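Local coordinates for protein xyloglucan-specific endo-beta-1,4-glucanase BoGH5A (Bacteroides ovatus, PDB 3ZMR) that cleaves the beta-1,4-glucan backbone of xyloglucan from within the chain, with retention of anomeric configuration, to release xyloglucan oligosaccharides, at residues I331-H336 with V389-G394; L304-Y309 with A318-P323; T311-A316 with C335-P340. One frame throughout, in Å; residues are numbered along the deposited sequence. Where two conformers were deposited one is given.

Interaction 1 of 3, residues I331-H336 with V389-G394; sequences IFLECH and VPVIIG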
loop_
_atom_site.group_PDB
_atom_site.type_symbol
_atom_site.label_atom_id
_atom_site.label_comp_id
_atom_site.label_asym_id
_atom_site.label_seq_id
_atom_site.Cartn_x
_atom_site.Cartn_y
_atom_site.Cartn_z
ATOM N N ILE A 331 -1.955 -8.144 -6.772
ATOM C CA ILE A 331 -1.568 -7.166 -5.752
ATOM C C ILE A 331 -0.302 -6.396 -6.147
ATOM O O ILE A 331 0.706 -6.948 -6.605
ATOM C CB ILE A 331 -1.378 -7.807 -4.361
ATOM C CG1 ILE A 331 -2.739 -8.357 -3.857
ATOM C CG2 ILE A 331 -0.846 -6.772 -3.356
ATOM C CD1 ILE A 331 -2.734 -9.114 -2.565
ATOM N N PHE A 332 -0.394 -5.081 -5.969
ATOM C CA PHE A 332 0.754 -4.160 -6.054
ATOM C C PHE A 332 1.189 -3.735 -4.641
ATOM O O PHE A 332 0.334 -3.592 -3.753
ATOM C CB PHE A 332 0.354 -2.821 -6.692
ATOM C CG PHE A 332 0.116 -2.829 -8.181
ATOM C CD1 PHE A 332 -1.027 -3.383 -8.750
ATOM C CD2 PHE A 332 0.994 -2.137 -9.012
ATOM C CE1 PHE A 332 -1.249 -3.307 -10.134
ATOM C CE2 PHE A 332 0.790 -2.057 -10.379
ATOM C CZ PHE A 332 -0.333 -2.636 -10.959
ATOM N N LEU A 333 2.472 -3.410 -4.494
ATOM C CA LEU A 333 2.982 -2.671 -3.333
ATOM C C LEU A 333 3.028 -1.182 -3.675
ATOM O O LEU A 333 3.354 -0.802 -4.819
ATOM C CB LEU A 333 4.416 -3.123 -3.011
ATOM C CG LEU A 333 5.181 -2.321 -1.954
ATOM C CD1 LEU A 333 4.554 -2.507 -0.587
ATOM C CD2 LEU A 333 6.608 -2.805 -1.894
ATOM N N GLU A 334 2.733 -0.339 -2.674
ATOM C CA GLU A 334 2.875 1.120 -2.779
ATOM C C GLU A 334 3.860 1.657 -1.736
ATOM O O GLU A 334 3.739 1.375 -0.548
ATOM C CB GLU A 334 1.526 1.817 -2.601
ATOM C CG GLU A 334 1.600 3.339 -2.610
ATOM C CD GLU A 334 0.263 4.025 -2.545
ATOM O OE1 GLU A 334 -0.768 3.340 -2.245
ATOM O OE2 GLU A 334 0.239 5.274 -2.781
ATOM N N CYS A 335 4.798 2.471 -2.228
ATOM C CA CYS A 335 5.652 3.324 -1.424
ATOM C C CYS A 335 5.516 4.753 -1.934
ATOM O O CYS A 335 5.068 4.984 -3.068
ATOM C CB CYS A 335 7.120 2.916 -1.522
ATOM S SG CYS A 335 7.470 1.233 -0.930
ATOM N N HIS A 336 5.899 5.707 -1.087
ATOM C CA HIS A 336 6.034 7.093 -1.489
ATOM C C HIS A 336 7.500 7.452 -1.407
ATOM O O HIS A 336 8.257 6.802 -0.690
ATOM C CB HIS A 336 5.164 8.006 -0.615
ATOM C CG HIS A 336 3.700 7.728 -0.695
ATOM N ND1 HIS A 336 2.782 8.279 0.167
ATOM C CD2 HIS A 336 2.991 6.965 -1.560
ATOM C CE1 HIS A 336 1.575 7.848 -0.160
ATOM N NE2 HIS A 336 1.680 7.037 -1.193
ATOM N N VAL A 389 6.121 -8.869 -7.887
ATOM C CA VAL A 389 5.239 -7.917 -7.190
ATOM C C VAL A 389 5.570 -6.522 -7.702
ATOM O O VAL A 389 6.687 -5.997 -7.446
ATOM C CB VAL A 389 5.440 -7.970 -5.674
ATOM C CG1 VAL A 389 4.561 -6.925 -4.987
ATOM C CG2 VAL A 389 5.128 -9.368 -5.147
ATOM N N PRO A 390 4.636 -5.920 -8.477
ATOM C CA PRO A 390 4.905 -4.576 -8.980
ATOM C C PRO A 390 4.811 -3.542 -7.884
ATOM O O PRO A 390 4.209 -3.785 -6.820
ATOM C CB PRO A 390 3.823 -4.395 -10.034
ATOM C CG PRO A 390 2.648 -5.178 -9.491
ATOM C CD PRO A 390 3.294 -6.383 -8.844
ATOM N N VAL A 391 5.427 -2.396 -8.154
ATOM C CA VAL A 391 5.525 -1.317 -7.168
ATOM C C VAL A 391 5.108 -0.007 -7.813
ATOM O O VAL A 391 5.638 0.385 -8.846
ATOM C CB VAL A 391 6.948 -1.182 -6.582
ATOM C CG1 VAL A 391 7.009 -0.081 -5.542
ATOM C CG2 VAL A 391 7.443 -2.493 -5.997
ATOM N N ILE A 392 4.155 0.657 -7.155
ATOM C CA ILE A 392 3.760 2.007 -7.467
ATOM C C ILE A 392 4.443 2.947 -6.484
ATOM O O ILE A 392 4.375 2.766 -5.276
ATOM C CB ILE A 392 2.235 2.169 -7.387
ATOM C CG1 ILE A 392 1.569 1.380 -8.511
ATOM C CG2 ILE A 392 1.814 3.628 -7.517
ATOM C CD1 ILE A 392 0.102 1.083 -8.281
ATOM N N ILE A 393 5.165 3.930 -7.027
ATOM C CA ILE A 393 5.626 5.069 -6.232
ATOM C C ILE A 393 4.467 6.055 -6.292
ATOM O O ILE A 393 4.306 6.852 -7.227
ATOM C CB ILE A 393 6.970 5.655 -6.735
ATOM C CG1 ILE A 393 8.072 4.572 -6.699
ATOM C CG2 ILE A 393 7.381 6.921 -5.968
ATOM C CD1 ILE A 393 8.334 3.962 -5.335
ATOM N N GLY A 394 3.603 5.939 -5.285
ATOM C CA GLY A 394 2.290 6.587 -5.330
ATOM C C GLY A 394 2.308 8.094 -5.233
ATOM O O GLY A 394 1.341 8.747 -5.648
#

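Interaction 2 of 3, residues L304-Y309 with A318-P323; sequences LIVQAY and AHFTMP. With EDO (1,2-ethanediol), chain G.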
loop_
_atom_site.group_PDB
_atom_site.type_symbol
_atom_site.label_atom_id
_atom_site.label_comp_id
_atom_site.label_asym_id
_atom_site.label_seq_id
_atom_site.Cartn_x
_atom_site.Cartn_y
_atom_site.Cartn_z
ATOM N N LEU A 304 -5.368 -4.779 -6.679
ATOM C CA LEU A 304 -5.372 -4.079 -5.388
ATOM C C LEU A 304 -3.963 -3.619 -5.033
ATOM O O LEU A 304 -2.979 -4.277 -5.355
ATOM C CB LEU A 304 -5.946 -4.972 -4.283
ATOM C CG LEU A 304 -7.335 -5.580 -4.533
ATOM C CD1 LEU A 304 -7.766 -6.395 -3.332
ATOM C CD2 LEU A 304 -8.380 -4.540 -4.884
ATOM N N ILE A 305 -3.895 -2.523 -4.282
ATOM C CA ILE A 305 -2.643 -1.881 -3.956
ATOM C C ILE A 305 -2.555 -1.757 -2.433
ATOM O O ILE A 305 -3.439 -1.152 -1.800
ATOM C CB ILE A 305 -2.535 -0.488 -4.575
ATOM C CG1 ILE A 305 -2.734 -0.511 -6.075
ATOM C CG2 ILE A 305 -1.204 0.159 -4.207
ATOM C CD1 ILE A 305 -3.103 0.833 -6.650
ATOM N N VAL A 306 -1.519 -2.356 -1.841
ATOM C CA VAL A 306 -1.298 -2.350 -0.419
ATOM C C VAL A 306 -0.005 -1.612 -0.101
ATOM O O VAL A 306 0.888 -1.500 -0.949
ATOM C CB VAL A 306 -1.316 -3.794 0.165
ATOM C CG1 VAL A 306 -2.716 -4.396 0.029
ATOM C CG2 VAL A 306 -0.224 -4.676 -0.439
ATOM N N GLN A 307 0.075 -1.046 1.112
ATOM C CA GLN A 307 1.115 -0.078 1.423
ATOM C C GLN A 307 2.172 -0.591 2.381
ATOM O O GLN A 307 1.884 -1.358 3.320
ATOM C CB GLN A 307 0.483 1.155 2.062
ATOM C CG GLN A 307 -0.391 1.974 1.125
ATOM C CD GLN A 307 -1.599 1.214 0.640
ATOM O OE1 GLN A 307 -2.364 0.620 1.437
ATOM N NE2 GLN A 307 -1.807 1.227 -0.666
ATOM N N ALA A 308 3.400 -0.166 2.137
ATOM C CA ALA A 308 4.463 -0.313 3.138
ATOM C C ALA A 308 4.163 0.556 4.364
ATOM O O ALA A 308 3.375 1.501 4.290
ATOM C CB ALA A 308 5.788 0.073 2.538
ATOM N N TYR A 309 4.792 0.212 5.479
ATOM C CA TYR A 309 4.661 0.982 6.710
ATOM C C TYR A 309 5.165 2.408 6.408
ATOM O O TYR A 309 6.258 2.568 5.883
ATOM C CB TYR A 309 5.453 0.335 7.840
ATOM C CG TYR A 309 5.111 0.905 9.205
ATOM C CD1 TYR A 309 5.711 2.074 9.662
ATOM C CD2 TYR A 309 4.174 0.290 10.031
ATOM C CE1 TYR A 309 5.373 2.616 10.893
ATOM C CE2 TYR A 309 3.852 0.812 11.284
ATOM C CZ TYR A 309 4.448 1.981 11.698
ATOM O OH TYR A 309 4.101 2.469 12.940
ATOM N N ALA A 318 12.350 -4.210 4.543
ATOM C CA ALA A 318 12.638 -4.898 5.819
ATOM C C ALA A 318 11.422 -5.586 6.456
ATOM O O ALA A 318 11.571 -6.571 7.194
ATOM C CB ALA A 318 13.265 -3.910 6.811
ATOM N N HIS A 319 10.220 -5.061 6.229
ATOM C CA HIS A 319 9.066 -5.475 7.037
ATOM C C HIS A 319 7.751 -5.764 6.325
ATOM O O HIS A 319 6.817 -6.270 6.954
ATOM C CB HIS A 319 8.779 -4.416 8.117
ATOM C CG HIS A 319 9.968 -4.071 8.954
ATOM N ND1 HIS A 319 10.460 -4.920 9.914
ATOM C CD2 HIS A 319 10.748 -2.963 8.984
ATOM C CE1 HIS A 319 11.504 -4.355 10.494
ATOM N NE2 HIS A 319 11.689 -3.161 9.955
ATOM N N PHE A 320 7.607 -5.393 5.060
ATOM C CA PHE A 320 6.333 -5.611 4.370
ATOM C C PHE A 320 6.160 -7.100 4.120
ATOM O O PHE A 320 7.104 -7.766 3.657
ATOM C CB PHE A 320 6.277 -4.824 3.037
ATOM C CG PHE A 320 5.117 -5.227 2.161
ATOM C CD1 PHE A 320 3.861 -4.671 2.358
ATOM C CD2 PHE A 320 5.276 -6.156 1.141
ATOM C CE1 PHE A 320 2.802 -5.026 1.542
ATOM C CE2 PHE A 320 4.232 -6.497 0.318
ATOM C CZ PHE A 320 2.995 -5.969 0.557
ATOM N N THR A 321 4.965 -7.598 4.419
ATOM C CA THR A 321 4.575 -8.968 4.069
ATOM C C THR A 321 3.391 -8.958 3.089
ATOM O O THR A 321 2.472 -8.176 3.221
ATOM C CB THR A 321 4.249 -9.792 5.329
ATOM O OG1 THR A 321 3.124 -9.217 6.013
ATOM C CG2 THR A 321 5.474 -9.868 6.247
ATOM N N MET A 322 3.420 -9.862 2.111
ATOM C CA MET A 322 2.342 -9.959 1.132
ATOM C C MET A 322 1.088 -10.488 1.801
ATOM O O MET A 322 1.131 -11.522 2.494
ATOM C CB MET A 322 2.717 -10.878 -0.040
ATOM C CG MET A 322 3.626 -10.232 -1.070
ATOM S SD MET A 322 2.887 -8.877 -1.993
ATOM C CE MET A 322 1.874 -9.677 -3.234
ATOM N N PRO A 323 -0.051 -9.805 1.606
ATOM C CA PRO A 323 -1.273 -10.402 2.100
ATOM C C PRO A 323 -1.582 -11.731 1.385
ATOM O O PRO A 323 -1.233 -11.918 0.239
ATOM C CB PRO A 323 -2.349 -9.369 1.758
ATOM C CG PRO A 323 -1.622 -8.072 1.562
ATOM C CD PRO A 323 -0.291 -8.490 0.993
HETATM C C1 EDO G . 13.312 -0.664 8.360
HETATM O O1 EDO G . 13.907 0.454 7.714
HETATM C C2 EDO G . 13.422 -0.642 9.887
HETATM O O2 EDO G . 14.085 -1.807 10.378
#

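Interaction 3 of 3, residues T311-A316 with C335-P340; sequences TDVAKA and CHYYDP. With BGC (beta-D-glucopyranose), chain C; GLC (alpha-D-glucopyranose), chain L; EDO (1,2-ethanediol), chain J.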
loop_
_atom_site.group_PDB
_atom_site.type_symbol
_atom_site.label_atom_id
_atom_site.label_comp_id
_atom_site.label_asym_id
_atom_site.label_seq_id
_atom_site.Cartn_x
_atom_site.Cartn_y
_atom_site.Cartn_z
ATOM N N THR A 311 4.447 4.138 4.094
ATOM C CA THR A 311 4.818 4.064 2.633
ATOM C C THR A 311 6.354 4.206 2.420
ATOM O O THR A 311 6.823 4.658 1.386
ATOM C CB THR A 311 4.040 5.025 1.727
ATOM O OG1 THR A 311 4.261 6.376 2.152
ATOM C CG2 THR A 311 2.585 4.690 1.727
ATOM N N ASP A 312 7.129 3.758 3.402
ATOM C CA ASP A 312 8.585 3.978 3.359
ATOM C C ASP A 312 9.288 2.830 2.649
ATOM O O ASP A 312 9.063 1.657 2.971
ATOM C CB ASP A 312 9.138 4.108 4.780
ATOM C CG ASP A 312 10.619 4.321 4.808
ATOM O OD1 ASP A 312 11.046 5.445 4.479
ATOM O OD2 ASP A 312 11.371 3.379 5.094
ATOM N N VAL A 313 10.174 3.167 1.710
ATOM C CA VAL A 313 10.889 2.165 0.934
ATOM C C VAL A 313 11.702 1.217 1.809
ATOM O O VAL A 313 11.584 -0.011 1.671
ATOM C CB VAL A 313 11.760 2.798 -0.163
ATOM C CG1 VAL A 313 12.629 1.721 -0.842
ATOM C CG2 VAL A 313 10.886 3.508 -1.197
ATOM N N ALA A 314 12.545 1.735 2.699
ATOM C CA ALA A 314 13.397 0.842 3.488
ATOM C C ALA A 314 12.545 -0.060 4.389
ATOM O O ALA A 314 12.866 -1.230 4.584
ATOM C CB ALA A 314 14.439 1.626 4.287
ATOM N N LYS A 315 11.471 0.479 4.953
ATOM C CA LYS A 315 10.563 -0.328 5.772
ATOM C C LYS A 315 9.809 -1.390 4.959
ATOM O O LYS A 315 9.423 -2.445 5.493
ATOM C CB LYS A 315 9.617 0.533 6.608
ATOM C CG LYS A 315 10.320 1.321 7.717
ATOM C CD LYS A 315 9.379 2.265 8.438
ATOM C CE LYS A 315 10.071 3.004 9.564
ATOM N NZ LYS A 315 11.110 3.932 9.078
ATOM N N ALA A 316 9.551 -1.095 3.685
ATOM C CA ALA A 316 8.953 -2.115 2.799
ATOM C C ALA A 316 9.894 -3.310 2.686
ATOM O O ALA A 316 9.518 -4.468 2.909
ATOM C CB ALA A 316 8.664 -1.538 1.413
ATOM N N CYS A 335 4.798 2.471 -2.228
ATOM C CA CYS A 335 5.652 3.324 -1.424
ATOM C C CYS A 335 5.516 4.753 -1.934
ATOM O O CYS A 335 5.068 4.984 -3.068
ATOM C CB CYS A 335 7.120 2.916 -1.522
ATOM S SG CYS A 335 7.470 1.233 -0.930
ATOM N N HIS A 336 5.899 5.707 -1.087
ATOM C CA HIS A 336 6.034 7.093 -1.489
ATOM C C HIS A 336 7.500 7.452 -1.407
ATOM O O HIS A 336 8.257 6.802 -0.690
ATOM C CB HIS A 336 5.164 8.006 -0.615
ATOM C CG HIS A 336 3.700 7.728 -0.695
ATOM N ND1 HIS A 336 2.782 8.279 0.167
ATOM C CD2 HIS A 336 2.991 6.965 -1.560
ATOM C CE1 HIS A 336 1.575 7.848 -0.160
ATOM N NE2 HIS A 336 1.680 7.037 -1.193
ATOM N N TYR A 337 7.904 8.508 -2.104
ATOM C CA TYR A 337 9.349 8.835 -2.170
ATOM C C TYR A 337 9.517 10.350 -2.244
ATOM O O TYR A 337 9.190 10.976 -3.250
ATOM C CB TYR A 337 10.040 8.168 -3.368
ATOM C CG TYR A 337 11.535 8.319 -3.293
ATOM C CD1 TYR A 337 12.291 7.584 -2.384
ATOM C CD2 TYR A 337 12.189 9.262 -4.077
ATOM C CE1 TYR A 337 13.654 7.772 -2.287
ATOM C CE2 TYR A 337 13.552 9.452 -4.001
ATOM C CZ TYR A 337 14.286 8.693 -3.099
ATOM O OH TYR A 337 15.649 8.867 -2.998
ATOM N N TYR A 338 10.053 10.896 -1.166
ATOM C CA TYR A 338 10.285 12.347 -1.043
ATOM C C TYR A 338 11.714 12.701 -0.593
ATOM O O TYR A 338 11.980 13.831 -0.200
ATOM C CB TYR A 338 9.267 12.960 -0.097
ATOM C CG TYR A 338 7.859 13.068 -0.633
ATOM C CD1 TYR A 338 7.551 13.983 -1.623
ATOM C CD2 TYR A 338 6.831 12.273 -0.132
ATOM C CE1 TYR A 338 6.252 14.124 -2.082
ATOM C CE2 TYR A 338 5.537 12.411 -0.582
ATOM C CZ TYR A 338 5.241 13.348 -1.550
ATOM O OH TYR A 338 3.952 13.552 -1.995
ATOM N N ASP A 339 12.647 11.755 -0.660
ATOM C CA ASP A 339 14.019 12.052 -0.286
ATOM C C ASP A 339 14.654 12.899 -1.386
ATOM O O ASP A 339 14.444 12.657 -2.568
ATOM C CB ASP A 339 14.865 10.768 -0.114
ATOM C CG ASP A 339 14.368 9.850 1.003
ATOM O OD1 ASP A 339 13.608 10.300 1.887
ATOM O OD2 ASP A 339 14.795 8.665 0.988
ATOM N N PRO A 340 15.496 13.882 -1.013
ATOM C CA PRO A 340 15.738 14.351 0.331
ATOM C C PRO A 340 14.673 15.355 0.771
ATOM O O PRO A 340 14.324 16.306 0.028
ATOM C CB PRO A 340 17.104 15.042 0.216
ATOM C CG PRO A 340 17.188 15.517 -1.193
ATOM C CD PRO A 340 16.239 14.660 -2.020
HETATM C C2 BGC C . 0.847 12.207 2.083
HETATM C C3 BGC C . 0.347 13.491 1.402
HETATM C C4 BGC C . 1.226 14.697 1.719
HETATM C C5 BGC C . 2.648 14.249 1.353
HETATM C C6 BGC C . 3.639 15.385 1.538
HETATM C C1 BGC C . 2.351 11.910 1.985
HETATM O O2 BGC C . 0.128 11.094 1.554
HETATM O O3 BGC C . -1.005 13.743 1.837
HETATM O O4 BGC C . 0.745 15.870 1.003
HETATM O O5 BGC C . 3.069 13.133 2.164
HETATM O O6 BGC C . 3.398 15.948 2.840
HETATM C C1 GLC L . 2.339 12.256 1.631
HETATM C C2 GLC L . 0.852 12.370 1.943
HETATM C C3 GLC L . 0.234 13.626 1.325
HETATM C C4 GLC L . 1.081 14.818 1.781
HETATM C C5 GLC L . 2.575 14.546 1.550
HETATM C C6 GLC L . 3.490 15.697 1.959
HETATM O O2 GLC L . 0.215 11.192 1.525
HETATM O O3 GLC L . -1.170 13.746 1.644
HETATM O O4 GLC L . 0.663 15.905 1.002
HETATM O O5 GLC L . 2.969 13.366 2.214
HETATM O O6 GLC L . 3.654 16.515 0.816
HETATM C C1 EDO J . 8.288 7.667 3.828
HETATM O O1 EDO J . 9.664 7.589 3.388
HETATM C C2 EDO J . 7.356 8.096 2.690
HETATM O O2 EDO J . 7.621 9.462 2.336
HETATM O O HOH W 1 10.227 6.121 1.036
#

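Interaction 1 of 3, residues I331-H336 with V389-G394
Phe-332 to Cys-335 pair in parallel with Pro-390 to Ile-393, joining two neighbouring staves of the eight-stranded barrel; the short strand axes cross at -31°. Four backbone bonds alternate between the strands: Leu-333 N gives to Pro-390 O (2.9 Å), Ile-392 N to Leu-333 O, Cys-335 N to Ile-392 O (3.1 Å), and Gly-394 N to Cys-335 O (2.8 Å). At the start of the pairing the Phe-332 ring takes CG of Pro-390 over one face, off centre toward the rim, a CH-pi contact of 3.7 Å from that carbon to the ring centroid. Its CD2 also meets CD1 of Ile-392 at 3.4 Å, an oblique approach. An alanine here would probably leave Pro-390 CG and Ile-392 CD1 without the ring they pack on and open a gap beside Ser-115, Ser-119 and Met-122 of helix 115-122. Glu-334 and Ile-392 point to the inside of the barrel, Leu-333, Val-391, Cys-335 and Ile-393 to its helical coat. There the Leu-333 and Val-391 side chains run side by side, CD2 to CG2 4.2 Å, against Phe-384. Within 331-336, extended Glu-334 accepts from His-336 NE2 through OE2 at 2.8 Å; the donor stands 49° out of the carboxylate plane, while OE2 lies in the imidazole plane. Arg-172 forms a salt bridge to the same oxygen. His-336 ND1 is hydrogen-bonded to Glu-262, the proton donor by similarity, and held at both nitrogens the ring probably cannot turn freely. Parallel neighbours packed outward on helices, with active-site residues at their C-terminal ends, are typical of the (beta/alpha)8 barrel, the fold of glycoside hydrolase family 5.

Interaction 2 of 3, residues L304-Y309 with A318-P323
Phe-320 and Pro-323 meet Val-306 from the outside of the barrel, as the chain leaving helix 313-319 doubles back past the strand it came from; the touching parts run 160° apart. At the head of 318-323, Ala-318 lays its CB over one face of the His-319 imidazole, and His-319 NE2 is hydrogen-bonded to O2 of an ethanediol, probably from the crystallisation liquor, at 2.8 Å. Phe-320 then turns its ring in. CG is anti to the backbone N (chi1 168°), on the way to the strand, and the ring presents its edge: CZ and CE1 both lie 3.6 Å from Val-306 CG2, and CD1 is 4.0 Å from Gln-307 O. The Val-306 and Phe-320 side chains cross at about a right angle. Gln-307 O is itself gripped by the amides of Asn-285 and Gln-281, which satisfies it beside an apolar ring edge. Pro-323 closes the contact: its CD stands 4.1 Å from Val-306 CG2, the two side chains tip to tip. CG2 of Val-306 touches both partners, and CG1 also reaches Pro-323 CG. Helix 275-293 flanks this packing, with Asn-285 against Val-306, Asn-282 bonded to the backbone of His-319 and Thr-321, and Tyr-278 stacked on His-319, while Leu-333 of strand 331-337 touches Phe-320.

Interaction 3 of 3, residues T311-A316 with C335-P340
Thr-311, a beta-branched residue in the left-handed helical region (phi 48°, psi 30°), comes so close to the end of strand 331-337 that its CA is 4.2 Å from that of Cys-335. Its carbonyl O accepts from His-336 N at 2.8 Å, in the carbonyl plane and on a lone pair. The side chain is laid over the imidazole: CG2 sits 3.8 Å from the ring centroid, nearly on the normal, a CH-pi contact over the centre of one face. OG1 takes the position between backbone N and carbonyl carbon (chi1 59°) and comes 3.1 Å from His-336 ND1, the nitrogen that is hydrogen-bonded to Glu-262. Both segments belong to the beta-alpha-beta unit of the barrel in which strand 304-307 leads through helix 313-319 to strand 331-337, and the start of that helix is held here. Asp-312 is its N-cap, OD2 accepting from Lys-315 N at 2.9 Å on the anti side of the carboxylate. A water takes the N-H of Val-313 and donates to His-336 O at 2.7 Å, bridging the helix start to the strand. Val-313 CG2 also packs on Cys-335 CB (3.8 Å), and Ala-316 CB lies the same distance from Cys-335 SG. Farther on, Tyr-338 lines the sugar site, CE2 and OH lying next to the bound glucose, which is modelled as both anomers, and the hydroxyl is hydrogen-bonded to Glu-395, the inferred nucleophile.

Overall arrangement
Strand 331-337 is common ground: interaction 1 pairs it with strand 391-396, interaction 3 sets the start of helix 313-319 against its C-terminal end, and strand 304-307 of interaction 2 runs along its other edge, with a probable hydrogen bond from Glu-334 N to Val-306 O of 2.8 Å. The centres lie 9 Å (1 and 2), 11 Å (1 and 3) and 12 Å (2 and 3) apart. Outside the barrel, Ala-308 CB meets Ala-316 CB at 3.5 Å, tying interaction 2 to 3. Inside, Gln-307 NE2 is hydrogen-bonded to Glu-334 OE1; Glu-334's partner His-336, shared by interactions 1 and 3, has its side chain about 4 Å from the bound glucose between nearest atoms.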